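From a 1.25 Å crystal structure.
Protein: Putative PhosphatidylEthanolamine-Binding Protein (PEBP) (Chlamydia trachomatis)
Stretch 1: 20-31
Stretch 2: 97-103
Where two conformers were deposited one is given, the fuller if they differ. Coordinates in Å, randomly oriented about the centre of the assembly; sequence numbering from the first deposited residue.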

# COMPACT_ATOMS: atom_id res chain seq x y z
N LYS B 20 -1.33 14.16 -19.61
CA LYS B 20 0.06 14.14 -20.03
C LYS B 20 0.59 12.70 -20.28
O LYS B 20 1.49 12.49 -21.09
N TYR B 21 0.07 11.73 -19.54
CA TYR B 21 0.58 10.35 -19.60
C TYR B 21 -0.22 9.49 -20.57
O TYR B 21 0.08 8.30 -20.74
N SER B 22 -1.21 10.09 -21.24
CA SER B 22 -2.04 9.41 -22.20
C SER B 22 -1.66 9.78 -23.64
O SER B 22 -0.85 10.66 -23.85
N CYS B 23 -2.31 9.17 -24.61
CA CYS B 23 -2.09 9.52 -25.98
C CYS B 23 -2.58 10.92 -26.30
O CYS B 23 -2.22 11.44 -27.35
N GLN B 24 -3.42 11.51 -25.45
CA GLN B 24 -3.89 12.89 -25.67
C GLN B 24 -2.90 13.95 -25.23
O GLN B 24 -3.09 15.14 -25.53
N GLY B 25 -1.85 13.56 -24.52
CA GLY B 25 -0.78 14.47 -24.14
C GLY B 25 0.50 13.97 -24.76
O GLY B 25 0.49 13.30 -25.80
N VAL B 26 1.61 14.26 -24.11
CA VAL B 26 2.89 13.80 -24.63
C VAL B 26 3.06 12.26 -24.56
O VAL B 26 3.84 11.66 -25.29
N GLY B 27 2.30 11.61 -23.68
CA GLY B 27 2.27 10.16 -23.62
C GLY B 27 3.47 9.53 -22.95
O GLY B 27 3.84 8.40 -23.25
N ILE B 28 4.09 10.25 -22.03
CA ILE B 28 5.23 9.70 -21.31
C ILE B 28 4.77 8.87 -20.12
O ILE B 28 3.63 8.97 -19.65
N SER B 29 5.67 8.03 -19.62
CA SER B 29 5.35 7.17 -18.49
C SER B 29 5.10 8.01 -17.24
O SER B 29 5.76 9.03 -17.03
N PRO B 30 4.11 7.63 -16.43
CA PRO B 30 3.77 8.41 -15.23
C PRO B 30 4.79 8.19 -14.12
O PRO B 30 5.47 7.15 -14.09
N PRO B 31 4.90 9.17 -13.21
CA PRO B 31 5.77 8.99 -12.05
C PRO B 31 5.22 7.91 -11.13
O PRO B 31 4.02 7.79 -10.93
N GLY B 97 8.67 -1.44 -23.99
CA GLY B 97 8.44 -0.22 -23.24
C GLY B 97 7.00 0.22 -23.09
O GLY B 97 6.07 -0.53 -23.34
N TYR B 98 6.84 1.47 -22.68
CA TYR B 98 5.56 2.02 -22.28
C TYR B 98 4.70 2.40 -23.44
O TYR B 98 5.15 3.07 -24.38
N CYS B 99 3.44 2.02 -23.31
CA CYS B 99 2.36 2.36 -24.22
C CYS B 99 1.35 3.18 -23.45
O CYS B 99 0.82 2.71 -22.46
N PRO B 100 1.08 4.43 -23.86
CA PRO B 100 0.16 5.21 -23.04
C PRO B 100 -1.29 4.75 -23.16
O PRO B 100 -1.71 4.24 -24.20
N PRO B 101 -2.08 4.98 -22.11
CA PRO B 101 -3.54 4.86 -22.27
C PRO B 101 -4.05 5.62 -23.48
O PRO B 101 -3.68 6.77 -23.70
N CYS B 102 -4.93 4.98 -24.24
CA CYS B 102 -5.61 5.65 -25.35
C CYS B 102 -6.94 4.94 -25.57
O CYS B 102 -7.19 4.34 -26.62
N PRO B 103 -7.80 4.98 -24.56
CA PRO B 103 -9.03 4.18 -24.61
C PRO B 103 -10.01 4.72 -25.64
O PRO B 103 -10.38 5.89 -25.57

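The most unusual feature of this contact is a covalent one: Cys23 and Cys102, 79 residues apart in sequence, are joined by a disulfide. SG of Cys23 lies 2.1 Å from SG of Cys102, and the chi3 torsion of 71° gives the bridge a definite hand. The two half-cystines reach it differently. Cys23 directs its CA-to-CB bond toward the other stretch and adopts chi1 of 69° (p), whereas the corresponding bond of Cys102 points sideways and its chi1 of -159° (t) brings the sulfur to its partner. The CA atoms of Cys23 and Cys102 are 5.3 Å apart, so the backbones are held close at this point.

A hydrogen bond lies beside the bridge. N of Cys23 donates to O of Pro101 at 2.9 Å with an N-H...O angle of 160°, close to linear. Proline has no amide hydrogen to donate, but its carbonyl remains a good acceptor, and here it meets the amide of Cys23, one of the two half-cystines. Just before it, CA of Ser22 approaches O of Pro101 to 3.5 Å. The CA-to-CB bond of Ser22, chi1 78° (p), points sideways, and OG of Ser22 accepts from N of Gln24 at 3.0 Å, with a further hydrogen bond just beyond the stretches. The bond to Gln24 lies inside the type I turn from Ser22 to Gly25, where N of Gly25 also donates to O of Ser22 at 3.1 Å.

Tyr98 organises the other end of the contact and has the largest covered area of any residue here, 83 Å². Its CA-to-CB bond points toward stretch 1, and with chi1 of 178° (t) and chi2 of 76° the ring extends along the loop from Gly27 to Pro30. The hydroxyl OH of Tyr98 donates to O of Tyr21 at 2.8 Å, so the ring ends in a directed polar contact. Over one face of the ring sits CA of Ser29, 3.7 Å from the ring centroid and 13° off the normal, the geometry of a CH-pi contact. At the edge, near the ring plane, O of Gly27 comes within 3.4 Å of CE2 of Tyr98. Pro30 adds an apolar contact, CD to CE1 of Tyr98 at 3.6 Å.

Between tyrosine and disulfide, the CA-to-CB bond of Pro100 also points toward stretch 1. Its CB packs 3.3 Å from O of Tyr21 and 3.7 Å from C of Ser22, so this proline ring meets mainly backbone. CD of Pro101 likewise lies 3.4 Å from O of Tyr21. Gly27 has phi/psi of 77/28, and positive phi by itself favours glycine; an ideal CB there would also come tightly to 3.5 Å from CG of Pro100.

Tyr21, chi1 -50° (m), starts sideways but its end leads away; its CB is still 3.9 Å from OH of Tyr98, and its own OH is hydrogen-bonded elsewhere in the structure. The CA-to-CB bonds of Ile28 and Cys99 point away. In all, the stretches bury 399 Å², both sides summed.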

# COMPACT_ATOMS: atom_id res chain seq x y z
CB LYS B 20 0.87 14.81 -18.90
CG LYS B 20 2.36 14.93 -19.09
CD LYS B 20 2.94 15.52 -17.80
CE LYS B 20 4.39 15.96 -17.94
NZ LYS B 20 4.50 17.29 -18.60
CB TYR B 21 0.58 9.74 -18.20
CG TYR B 21 1.24 10.67 -17.22
CD1 TYR B 21 2.57 11.03 -17.35
CD2 TYR B 21 0.52 11.23 -16.18
CE1 TYR B 21 3.17 11.94 -16.46
CE2 TYR B 21 1.08 12.13 -15.31
CZ TYR B 21 2.42 12.47 -15.44
OH TYR B 21 3.00 13.35 -14.55
CB SER B 22 -3.52 9.79 -21.99
OG SER B 22 -3.80 11.08 -22.53
CB CYS B 23 -2.82 8.53 -26.88
SG CYS B 23 -4.61 8.68 -26.79
CB GLN B 24 -5.20 13.15 -24.96
CG GLN B 24 -6.33 12.31 -25.47
CD GLN B 24 -7.69 12.76 -24.93
OE1 GLN B 24 -7.95 12.68 -23.73
NE2 GLN B 24 -8.55 13.22 -25.82
CB VAL B 26 4.08 14.55 -23.93
CG1 VAL B 26 4.10 16.02 -24.38
CG2 VAL B 26 4.01 14.45 -22.41
CB ILE B 28 6.22 10.81 -20.87
CG1 ILE B 28 5.57 11.70 -19.81
CG2 ILE B 28 6.70 11.64 -22.08
CD1 ILE B 28 6.48 12.81 -19.27
CB SER B 29 6.48 6.14 -18.28
OG SER B 29 7.68 6.78 -17.88
CB PRO B 30 2.42 7.81 -14.81
CG PRO B 30 2.51 6.36 -15.29
CD PRO B 30 3.26 6.43 -16.59
CB PRO B 31 5.74 10.36 -11.37
CG PRO B 31 4.40 10.90 -11.73
CD PRO B 31 4.09 10.39 -13.12
CB TYR B 98 5.81 3.26 -21.42
CG TYR B 98 4.58 4.02 -20.94
CD1 TYR B 98 3.81 3.52 -19.90
CD2 TYR B 98 4.21 5.22 -21.51
CE1 TYR B 98 2.70 4.21 -19.43
CE2 TYR B 98 3.09 5.92 -21.04
CZ TYR B 98 2.36 5.42 -20.00
OH TYR B 98 1.27 6.08 -19.51
CB CYS B 99 1.68 1.07 -24.70
SG CYS B 99 0.36 1.28 -25.89
CB PRO B 100 0.29 6.63 -23.60
CG PRO B 100 0.72 6.45 -24.96
CD PRO B 100 1.61 5.22 -24.98
CB PRO B 101 -4.06 5.49 -20.98
CG PRO B 101 -2.98 5.19 -19.97
CD PRO B 101 -1.70 5.39 -20.75
CB CYS B 102 -4.71 5.68 -26.58
SG CYS B 102 -5.17 6.97 -27.78
CB PRO B 103 -9.58 4.31 -23.19
CG PRO B 103 -9.03 5.59 -22.68
CD PRO B 103 -7.68 5.73 -23.30